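Local structure of hypothetical protein Cgl3021 (Corynebacterium glutamicum, 2NSF) at residues T40-R45 and E164-A169; A71-N76 and N119-S124. The protein probably catalyses the mycothiol-dependent isomerisation of maleylpyruvate to fumarylpyruvate, as a zinc-binding enzyme. All coordinates share one frame; numbering follows the deposited sequence.

From the N terminus the chain first runs through helix 29-49, which waits for its partner in contact 1 until helix 156-171 arrives, so that contact closes a long, mostly helical loop of 118 residues. Within that loop lies the shorter one of contact 2, where helix 66-89 meets helix 114-133 after 42 residues. Both contacts belong to the N-terminal domain, and their centres are about 12 Å apart. Zinc joins them, taking Glu164 and His168 from contact 1 and His72 from contact 2. A second tie runs between 40-45 and 119-124, where Ser44 probably hydrogen-bonds His121 and the Tyr43 ring packs against the His121 ring.

Contact 1 of 2, residues T40-R45 and E164-A169; sequences TSHYSR and EVWIHA. With ZN (zinc ion), chain E.
The zinc site of the N-terminal domain is backed by helix 29-49, whose Tyr43 and His42 pack against helix 156-171, which supplies two metal ligands. The segment axes come within 8.1 Å and run nearly parallel, at 27°. Tyr43 leans across with CG anti to its backbone N (chi1 172°) and lays one ring edge along the other backbone: CD1 sits 3.7 Å from Ala169 CA, and CE1 lies close to the carbonyl of His168. One residue earlier, His42 slides its CD2 into the corner between Ala169 CB, at 3.5 Å, and the six-membered ring of Trp166. These two rings are tilted by 30° and so offset that they hardly overlap. A water in the plane of the imidazole joins His42 NE2 to Trp166 O, 2.9 Å from each. Val165 fills the N-terminal end, CG1 3.7 Å from Thr40 OG1, which is hydrogen-bonded to Ala36 O one turn back. Further round helix 156-171, Glu164 OE1 and His168 NE2 each bind zinc at 2.1 Å, while Asp171 takes the other imidazole nitrogen, ND1. Together with the metal bond, Asp171 holds the ring's rotation, and it would probably make NE2 a stronger donor.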
ATOM      1  N   THR A  40     -10.585  -2.591   1.413  1.00 15.46           N
ATOM      2  CA  THR A  40     -10.620  -4.031   1.196  1.00 16.89           C
ATOM      3  C   THR A  40     -11.831  -4.390   0.341  1.00 16.55           C
ATOM      4  O   THR A  40     -11.722  -5.194  -0.581  1.00 18.06           O
ATOM      5  CB  THR A  40     -10.681  -4.799   2.529  1.00 18.63           C
ATOM      6  OG1 THR A  40      -9.548  -4.444   3.337  1.00 19.06           O
ATOM      7  CG2 THR A  40     -10.657  -6.302   2.274  1.00 17.91           C
ATOM      8  N   SER A  41     -12.978  -3.779   0.626  1.00 18.83           N
ATOM      9  CA  SER A  41     -14.179  -4.058  -0.162  1.00 17.47           C
ATOM     10  C   SER A  41     -13.981  -3.578  -1.595  1.00 18.50           C
ATOM     11  O   SER A  41     -14.457  -4.208  -2.537  1.00 17.51           O
ATOM     12  CB  SER A  41     -15.403  -3.376   0.452  1.00 17.41           C
ATOM     13  OG  SER A  41     -15.704  -3.915   1.727  1.00 21.54           O
ATOM     14  N   HIS A  42     -13.278  -2.457  -1.745  1.00 18.73           N
ATOM     15  CA  HIS A  42     -12.980  -1.876  -3.053  1.00 18.79           C
ATOM     16  C   HIS A  42     -12.090  -2.844  -3.829  1.00 18.41           C
ATOM     17  O   HIS A  42     -12.335  -3.135  -5.004  1.00 17.65           O
ATOM     18  CB  HIS A  42     -12.275  -0.526  -2.851  1.00 20.01           C
ATOM     19  CG  HIS A  42     -11.783   0.109  -4.114  1.00 20.87           C
ATOM     20  ND1 HIS A  42     -12.626   0.506  -5.132  1.00 21.69           N
ATOM     21  CD2 HIS A  42     -10.534   0.455  -4.506  1.00 21.91           C
ATOM     22  CE1 HIS A  42     -11.917   1.070  -6.093  1.00 23.23           C
ATOM     23  NE2 HIS A  42     -10.643   1.053  -5.737  1.00 22.31           N
ATOM     24  N   TYR A  43     -11.054  -3.348  -3.166  1.00 16.93           N
ATOM     25  CA  TYR A  43     -10.151  -4.310  -3.782  1.00 16.53           C
ATOM     26  C   TYR A  43     -10.932  -5.578  -4.171  1.00 16.26           C
ATOM     27  O   TYR A  43     -10.787  -6.090  -5.280  1.00 16.70           O
ATOM     28  CB  TYR A  43      -9.027  -4.675  -2.801  1.00 16.73           C
ATOM     29  CG  TYR A  43      -8.145  -5.812  -3.273  1.00 16.61           C
ATOM     30  CD1 TYR A  43      -7.057  -5.580  -4.113  1.00 16.70           C
ATOM     31  CD2 TYR A  43      -8.423  -7.126  -2.904  1.00 16.74           C
ATOM     32  CE1 TYR A  43      -6.263  -6.635  -4.574  1.00 17.62           C
ATOM     33  CE2 TYR A  43      -7.642  -8.186  -3.360  1.00 17.21           C
ATOM     34  CZ  TYR A  43      -6.566  -7.932  -4.191  1.00 17.11           C
ATOM     35  OH  TYR A  43      -5.787  -8.970  -4.643  1.00 17.44           O
ATOM     36  N   SER A  44     -11.759  -6.070  -3.255  1.00 17.39           N
ATOM     37  CA  SER A  44     -12.533  -7.285  -3.513  1.00 19.04           C
ATOM     38  C   SER A  44     -13.479  -7.133  -4.700  1.00 19.49           C
ATOM     39  O   SER A  44     -13.709  -8.093  -5.438  1.00 19.20           O
ATOM     40  CB  SER A  44     -13.302  -7.701  -2.255  1.00 19.09           C
ATOM     41  OG  SER A  44     -12.403  -8.093  -1.229  1.00 20.41           O
ATOM     42  N   ARG A  45     -14.033  -5.940  -4.893  1.00 19.85           N
ATOM     43  CA  ARG A  45     -14.914  -5.721  -6.038  1.00 20.10           C
ATOM     44  C   ARG A  45     -14.113  -5.874  -7.331  1.00 20.19           C
ATOM     45  O   ARG A  45     -14.616  -6.402  -8.325  1.00 19.81           O
ATOM     46  CB  ARG A  45     -15.556  -4.326  -5.990  1.00 19.75           C
ATOM     47  CG  ARG A  45     -16.767  -4.237  -5.071  1.00 22.97           C
ATOM     48  CD  ARG A  45     -17.531  -2.937  -5.277  1.00 24.46           C
ATOM     49  NE  ARG A  45     -16.787  -1.773  -4.815  1.00 24.80           N
ATOM     50  CZ  ARG A  45     -16.760  -1.354  -3.554  1.00 23.50           C
ATOM     51  NH1 ARG A  45     -17.444  -2.004  -2.622  1.00 23.77           N
ATOM     52  NH2 ARG A  45     -16.058  -0.278  -3.230  1.00 22.22           N
ATOM     53  N   GLU A 164      -1.964  -1.218   0.930  1.00 17.32           N
ATOM     54  CA  GLU A 164      -2.051  -2.409   0.102  1.00 17.14           C
ATOM     55  C   GLU A 164      -3.346  -2.534  -0.684  1.00 16.16           C
ATOM     56  O   GLU A 164      -3.322  -2.665  -1.907  1.00 15.54           O
ATOM     57  CB  GLU A 164      -1.891  -3.666   0.962  1.00 18.37           C
ATOM     58  CG  GLU A 164      -0.555  -3.797   1.673  1.00 18.51           C
ATOM     59  CD  GLU A 164       0.615  -3.928   0.721  1.00 20.90           C
ATOM     60  OE1 GLU A 164       0.492  -4.630  -0.307  1.00 20.32           O
ATOM     61  OE2 GLU A 164       1.678  -3.344   1.013  1.00 22.14           O
ATOM     62  N   VAL A 165      -4.478  -2.508   0.012  1.00 15.15           N
ATOM     63  CA  VAL A 165      -5.751  -2.684  -0.671  1.00 15.16           C
ATOM     64  C   VAL A 165      -6.156  -1.565  -1.621  1.00 16.34           C
ATOM     65  O   VAL A 165      -6.683  -1.836  -2.697  1.00 15.43           O
ATOM     66  CB  VAL A 165      -6.905  -2.953   0.337  1.00 16.27           C
ATOM     67  CG1 VAL A 165      -6.706  -4.317   0.995  1.00 16.85           C
ATOM     68  CG2 VAL A 165      -6.961  -1.863   1.393  1.00 16.66           C
ATOM     69  N   TRP A 166      -5.907  -0.313  -1.250  1.00 17.05           N
ATOM     70  CA  TRP A 166      -6.286   0.783  -2.134  1.00 17.01           C
ATOM     71  C   TRP A 166      -5.415   0.866  -3.375  1.00 16.53           C
ATOM     72  O   TRP A 166      -5.902   1.199  -4.457  1.00 16.64           O
ATOM     73  CB  TRP A 166      -6.257   2.123  -1.389  1.00 16.70           C
ATOM     74  CG  TRP A 166      -7.429   2.323  -0.476  1.00 17.21           C
ATOM     75  CD1 TRP A 166      -7.432   2.253   0.886  1.00 15.94           C
ATOM     76  CD2 TRP A 166      -8.777   2.628  -0.866  1.00 16.94           C
ATOM     77  NE1 TRP A 166      -8.697   2.499   1.371  1.00 18.32           N
ATOM     78  CE2 TRP A 166      -9.541   2.730   0.316  1.00 16.85           C
ATOM     79  CE3 TRP A 166      -9.411   2.821  -2.103  1.00 18.73           C
ATOM     80  CZ2 TRP A 166     -10.914   3.020   0.302  1.00 18.00           C
ATOM     81  CZ3 TRP A 166     -10.783   3.109  -2.118  1.00 18.05           C
ATOM     82  CH2 TRP A 166     -11.516   3.204  -0.921  1.00 17.82           C
ATOM     83  N   ILE A 167      -4.128   0.558  -3.236  1.00 14.58           N
ATOM     84  CA  ILE A 167      -3.244   0.613  -4.382  1.00 14.84           C
ATOM     85  C   ILE A 167      -3.288  -0.665  -5.213  1.00 15.53           C
ATOM     86  O   ILE A 167      -3.354  -0.602  -6.438  1.00 15.92           O
ATOM     87  CB  ILE A 167      -1.785   0.889  -3.978  1.00 15.65           C
ATOM     88  CG1 ILE A 167      -1.695   2.249  -3.271  1.00 18.97           C
ATOM     89  CG2 ILE A 167      -0.899   0.871  -5.219  1.00 16.08           C
ATOM     90  CD1 ILE A 167      -0.316   2.574  -2.715  1.00 20.38           C
ATOM     91  N   HIS A 168      -3.246  -1.827  -4.568  1.00 15.72           N
ATOM     92  CA  HIS A 168      -3.288  -3.063  -5.337  1.00 16.37           C
ATOM     93  C   HIS A 168      -4.621  -3.253  -6.046  1.00 16.75           C
ATOM     94  O   HIS A 168      -4.724  -4.055  -6.969  1.00 18.66           O
ATOM     95  CB  HIS A 168      -2.941  -4.270  -4.463  1.00 15.75           C
ATOM     96  CG  HIS A 168      -1.486  -4.338  -4.114  1.00 15.86           C
ATOM     97  ND1 HIS A 168      -0.500  -4.015  -5.017  1.00 16.26           N
ATOM     98  CD2 HIS A 168      -0.852  -4.682  -2.969  1.00 18.27           C
ATOM     99  CE1 HIS A 168       0.684  -4.151  -4.445  1.00 17.79           C
ATOM    100  NE2 HIS A 168       0.496  -4.555  -3.204  1.00 16.78           N
ATOM    101  N   ALA A 169      -5.641  -2.510  -5.629  1.00 16.75           N
ATOM    102  CA  ALA A 169      -6.937  -2.598  -6.299  1.00 16.82           C
ATOM    103  C   ALA A 169      -6.708  -2.103  -7.724  1.00 18.18           C
ATOM    104  O   ALA A 169      -7.293  -2.615  -8.679  1.00 17.44           O
ATOM    105  CB  ALA A 169      -7.963  -1.725  -5.592  1.00 16.60           C
TER
HETATM  106 ZN    ZN E 404       2.034  -4.884  -1.753  1.00 26.97          ZN
HETATM  107  O   HOH W   1      -8.069   2.264  -6.115  1.00 18.32           O
HETATM  108  O   HOH W   2       3.615  -4.543  -0.279  1.00 20.41           O
HETATM  109  O   HOH W   3       2.448  -2.507  -2.066  1.00 24.43           O

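Contact 2 of 2, residues A71-N76 and N119-S124; sequences AHVAYN and NLHEHS. With ZN (zinc ion), chain E; SO4 (sulfate ion), chain C.
With chi1 at 169°, Leu120 carries its CG away from its own backbone N and onto the methyl of Ala74, CG to CB 3.5 Å, while Ser124 tucks OG between its backbone N and carbonyl carbon. Ala74 CB meets both, Ser124 OG (3.5 Å) approaching roughly at right angles to Leu120 CG. The hydroxyl lies 2.8 Å from Leu120 O and 2.9 Å from His121 O; its one proton can serve either carbonyl, which keeps it satisfied within its own helix. Leu120 CD2 goes on to the end of the Tyr75 side chain, crossing it at about a right angle, 4.1 Å from OH. On the other flank Val73 CG1 lies loosely against the His121 ring, whose NE2 is probably hydrogen-bonded to Ser44 OG. The opposite face of helix 66-89 carries the metal site: His72 NE2 binds zinc at 2.2 Å, and Asn76 ND2 donates a nearly straight bond (2.9 Å, 166°) to O4 of a sulfate, probably a crystallisation ion, held also by Tyr96 and Arg102. Helices 29-49, 66-89, 114-133 and 156-171 form a four-helix bundle, the middle two near-parallel, consistent with the up-down-down-up order of DinB-like bundles.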
ATOM      1  N   ALA A  71      -2.149 -13.431  -4.448  1.00 15.67           N
ATOM      2  CA  ALA A  71      -1.532 -14.203  -3.376  1.00 16.60           C
ATOM      3  C   ALA A  71      -0.868 -13.248  -2.396  1.00 15.95           C
ATOM      4  O   ALA A  71      -1.040 -13.364  -1.190  1.00 16.76           O
ATOM      5  CB  ALA A  71      -0.500 -15.169  -3.949  1.00 16.30           C
ATOM      6  N   HIS A  72      -0.118 -12.295  -2.931  1.00 17.40           N
ATOM      7  CA  HIS A  72       0.565 -11.307  -2.101  1.00 17.87           C
ATOM      8  C   HIS A  72      -0.360 -10.566  -1.152  1.00 18.61           C
ATOM      9  O   HIS A  72      -0.046 -10.394   0.027  1.00 17.21           O
ATOM     10  CB  HIS A  72       1.296 -10.269  -2.968  1.00 17.16           C
ATOM     11  CG  HIS A  72       1.760  -9.063  -2.229  1.00 19.72           C
ATOM     12  ND1 HIS A  72       2.331  -9.137  -0.995  1.00 17.96           N
ATOM     13  CD2 HIS A  72       1.752  -7.762  -2.585  1.00 22.59           C
ATOM     14  CE1 HIS A  72       2.662  -7.922  -0.585  1.00 22.42           C
ATOM     15  NE2 HIS A  72       2.322  -7.066  -1.531  1.00 20.23           N
ATOM     16  N   VAL A  73      -1.503 -10.110  -1.659  1.00 17.62           N
ATOM     17  CA  VAL A  73      -2.444  -9.385  -0.818  1.00 17.45           C
ATOM     18  C   VAL A  73      -2.896 -10.251   0.355  1.00 17.21           C
ATOM     19  O   VAL A  73      -3.027  -9.766   1.480  1.00 15.37           O
ATOM     20  CB  VAL A  73      -3.664  -8.882  -1.650  1.00 17.23           C
ATOM     21  CG1 VAL A  73      -4.731  -8.260  -0.735  1.00 15.21           C
ATOM     22  CG2 VAL A  73      -3.188  -7.842  -2.655  1.00 18.08           C
ATOM     23  N   ALA A  74      -3.099 -11.546   0.107  1.00 16.70           N
ATOM     24  CA  ALA A  74      -3.519 -12.450   1.171  1.00 15.79           C
ATOM     25  C   ALA A  74      -2.387 -12.662   2.173  1.00 14.54           C
ATOM     26  O   ALA A  74      -2.608 -12.624   3.381  1.00 14.83           O
ATOM     27  CB  ALA A  74      -3.963 -13.796   0.585  1.00 15.86           C
ATOM     28  N   TYR A  75      -1.175 -12.890   1.674  1.00 14.95           N
ATOM     29  CA  TYR A  75      -0.049 -13.110   2.577  1.00 16.63           C
ATOM     30  C   TYR A  75       0.254 -11.857   3.398  1.00 18.07           C
ATOM     31  O   TYR A  75       0.780 -11.943   4.509  1.00 17.62           O
ATOM     32  CB  TYR A  75       1.182 -13.585   1.792  1.00 16.84           C
ATOM     33  CG  TYR A  75       0.975 -14.953   1.171  1.00 18.57           C
ATOM     34  CD1 TYR A  75       0.499 -16.016   1.937  1.00 19.58           C
ATOM     35  CD2 TYR A  75       1.228 -15.178  -0.184  1.00 19.75           C
ATOM     36  CE1 TYR A  75       0.272 -17.274   1.377  1.00 18.70           C
ATOM     37  CE2 TYR A  75       1.003 -16.441  -0.760  1.00 19.17           C
ATOM     38  CZ  TYR A  75       0.525 -17.478   0.032  1.00 20.49           C
ATOM     39  OH  TYR A  75       0.292 -18.720  -0.515  1.00 20.12           O
ATOM     40  N   ASN A  76      -0.081 -10.692   2.854  1.00 17.20           N
ATOM     41  CA  ASN A  76       0.131  -9.454   3.591  1.00 17.03           C
ATOM     42  C   ASN A  76      -0.868  -9.408   4.745  1.00 16.24           C
ATOM     43  O   ASN A  76      -0.517  -9.020   5.853  1.00 15.64           O
ATOM     44  CB  ASN A  76      -0.035  -8.237   2.665  1.00 16.94           C
ATOM     45  CG  ASN A  76      -0.133  -6.929   3.428  1.00 17.96           C
ATOM     46  OD1 ASN A  76      -1.226  -6.488   3.775  1.00 17.24           O
ATOM     47  ND2 ASN A  76       1.014  -6.311   3.707  1.00 15.97           N
ATOM     48  N   ASN A 119     -10.547 -17.973  -2.241  1.00 20.71           N
ATOM     49  CA  ASN A 119     -10.878 -18.409  -0.892  1.00 21.41           C
ATOM     50  C   ASN A 119      -9.830 -17.936   0.110  1.00 20.89           C
ATOM     51  O   ASN A 119     -10.170 -17.541   1.225  1.00 21.16           O
ATOM     52  CB  ASN A 119     -11.031 -19.936  -0.839  1.00 25.40           C
ATOM     53  CG  ASN A 119     -12.257 -20.422  -1.598  1.00 31.69           C
ATOM     54  OD1 ASN A 119     -13.311 -19.781  -1.566  1.00 35.90           O
ATOM     55  ND2 ASN A 119     -12.129 -21.559  -2.275  1.00 35.42           N
ATOM     56  N   LEU A 120      -8.564 -17.973  -0.296  1.00 19.52           N
ATOM     57  CA  LEU A 120      -7.465 -17.530   0.560  1.00 20.06           C
ATOM     58  C   LEU A 120      -7.617 -16.033   0.837  1.00 19.99           C
ATOM     59  O   LEU A 120      -7.456 -15.573   1.971  1.00 20.32           O
ATOM     60  CB  LEU A 120      -6.126 -17.801  -0.137  1.00 19.89           C
ATOM     61  CG  LEU A 120      -4.859 -17.185   0.469  1.00 21.53           C
ATOM     62  CD1 LEU A 120      -4.737 -17.567   1.934  1.00 20.79           C
ATOM     63  CD2 LEU A 120      -3.638 -17.648  -0.317  1.00 20.73           C
ATOM     64  N   HIS A 121      -7.931 -15.271  -0.205  1.00 19.51           N
ATOM     65  CA  HIS A 121      -8.125 -13.834  -0.042  1.00 19.62           C
ATOM     66  C   HIS A 121      -9.258 -13.580   0.947  1.00 21.20           C
ATOM     67  O   HIS A 121      -9.110 -12.838   1.914  1.00 20.18           O
ATOM     68  CB  HIS A 121      -8.476 -13.178  -1.378  1.00 18.20           C
ATOM     69  CG  HIS A 121      -8.992 -11.779  -1.234  1.00 19.57           C
ATOM     70  ND1 HIS A 121      -8.224 -10.754  -0.723  1.00 19.00           N
ATOM     71  CD2 HIS A 121     -10.215 -11.248  -1.474  1.00 19.19           C
ATOM     72  CE1 HIS A 121      -8.951  -9.654  -0.649  1.00 20.66           C
ATOM     73  NE2 HIS A 121     -10.165  -9.926  -1.098  1.00 18.89           N
ATOM     74  N   GLU A 122     -10.396 -14.210   0.696  1.00 21.59           N
ATOM     75  CA  GLU A 122     -11.556 -14.035   1.548  1.00 23.27           C
ATOM     76  C   GLU A 122     -11.292 -14.390   3.010  1.00 22.77           C
ATOM     77  O   GLU A 122     -11.653 -13.637   3.917  1.00 21.37           O
ATOM     78  CB  GLU A 122     -12.708 -14.877   1.003  1.00 27.25           C
ATOM     79  CG  GLU A 122     -14.026 -14.646   1.688  1.00 34.55           C
ATOM     80  CD  GLU A 122     -15.135 -15.447   1.043  1.00 38.21           C
ATOM     81  OE1 GLU A 122     -15.448 -15.182  -0.137  1.00 40.30           O
ATOM     82  OE2 GLU A 122     -15.680 -16.345   1.713  1.00 41.44           O
ATOM     83  N   HIS A 123     -10.649 -15.531   3.240  1.00 22.18           N
ATOM     84  CA  HIS A 123     -10.370 -15.967   4.603  1.00 22.86           C
ATOM     85  C   HIS A 123      -9.322 -15.112   5.315  1.00 21.53           C
ATOM     86  O   HIS A 123      -9.483 -14.786   6.493  1.00 21.53           O
ATOM     87  CB  HIS A 123      -9.937 -17.434   4.616  1.00 25.30           C
ATOM     88  CG  HIS A 123      -9.927 -18.042   5.981  1.00 27.65           C
ATOM     89  ND1 HIS A 123     -11.064 -18.146   6.757  1.00 28.56           N
ATOM     90  CD2 HIS A 123      -8.920 -18.556   6.727  1.00 28.93           C
ATOM     91  CE1 HIS A 123     -10.757 -18.696   7.916  1.00 29.47           C
ATOM     92  NE2 HIS A 123      -9.460 -18.955   7.924  1.00 27.24           N
ATOM     93  N   SER A 124      -8.257 -14.746   4.610  1.00 20.44           N
ATOM     94  CA  SER A 124      -7.210 -13.924   5.212  1.00 18.90           C
ATOM     95  C   SER A 124      -7.783 -12.554   5.588  1.00 18.91           C
ATOM     96  O   SER A 124      -7.417 -11.979   6.614  1.00 17.98           O
ATOM     97  CB  SER A 124      -6.030 -13.772   4.249  1.00 18.54           C
ATOM     98  OG  SER A 124      -6.423 -13.147   3.043  1.00 20.95           O
TER
HETATM   99 ZN    ZN E 404       2.034  -4.884  -1.753  1.00 26.97          ZN
HETATM  100  S   SO4 C 402       4.898  -6.433   2.526  1.00 39.13           S
HETATM  101  O1  SO4 C 402       4.838  -6.440   1.054  1.00 39.98           O
HETATM  102  O2  SO4 C 402       6.143  -7.103   2.950  1.00 41.28           O
HETATM  103  O3  SO4 C 402       4.906  -5.041   3.024  1.00 41.90           O
HETATM  104  O4  SO4 C 402       3.729  -7.136   3.075  1.00 32.08           O
HETATM  105  O   HOH W   2       3.615  -4.543  -0.279  1.00 20.41           O
HETATM  106  O   HOH W   3       2.448  -2.507  -2.066  1.00 24.43           O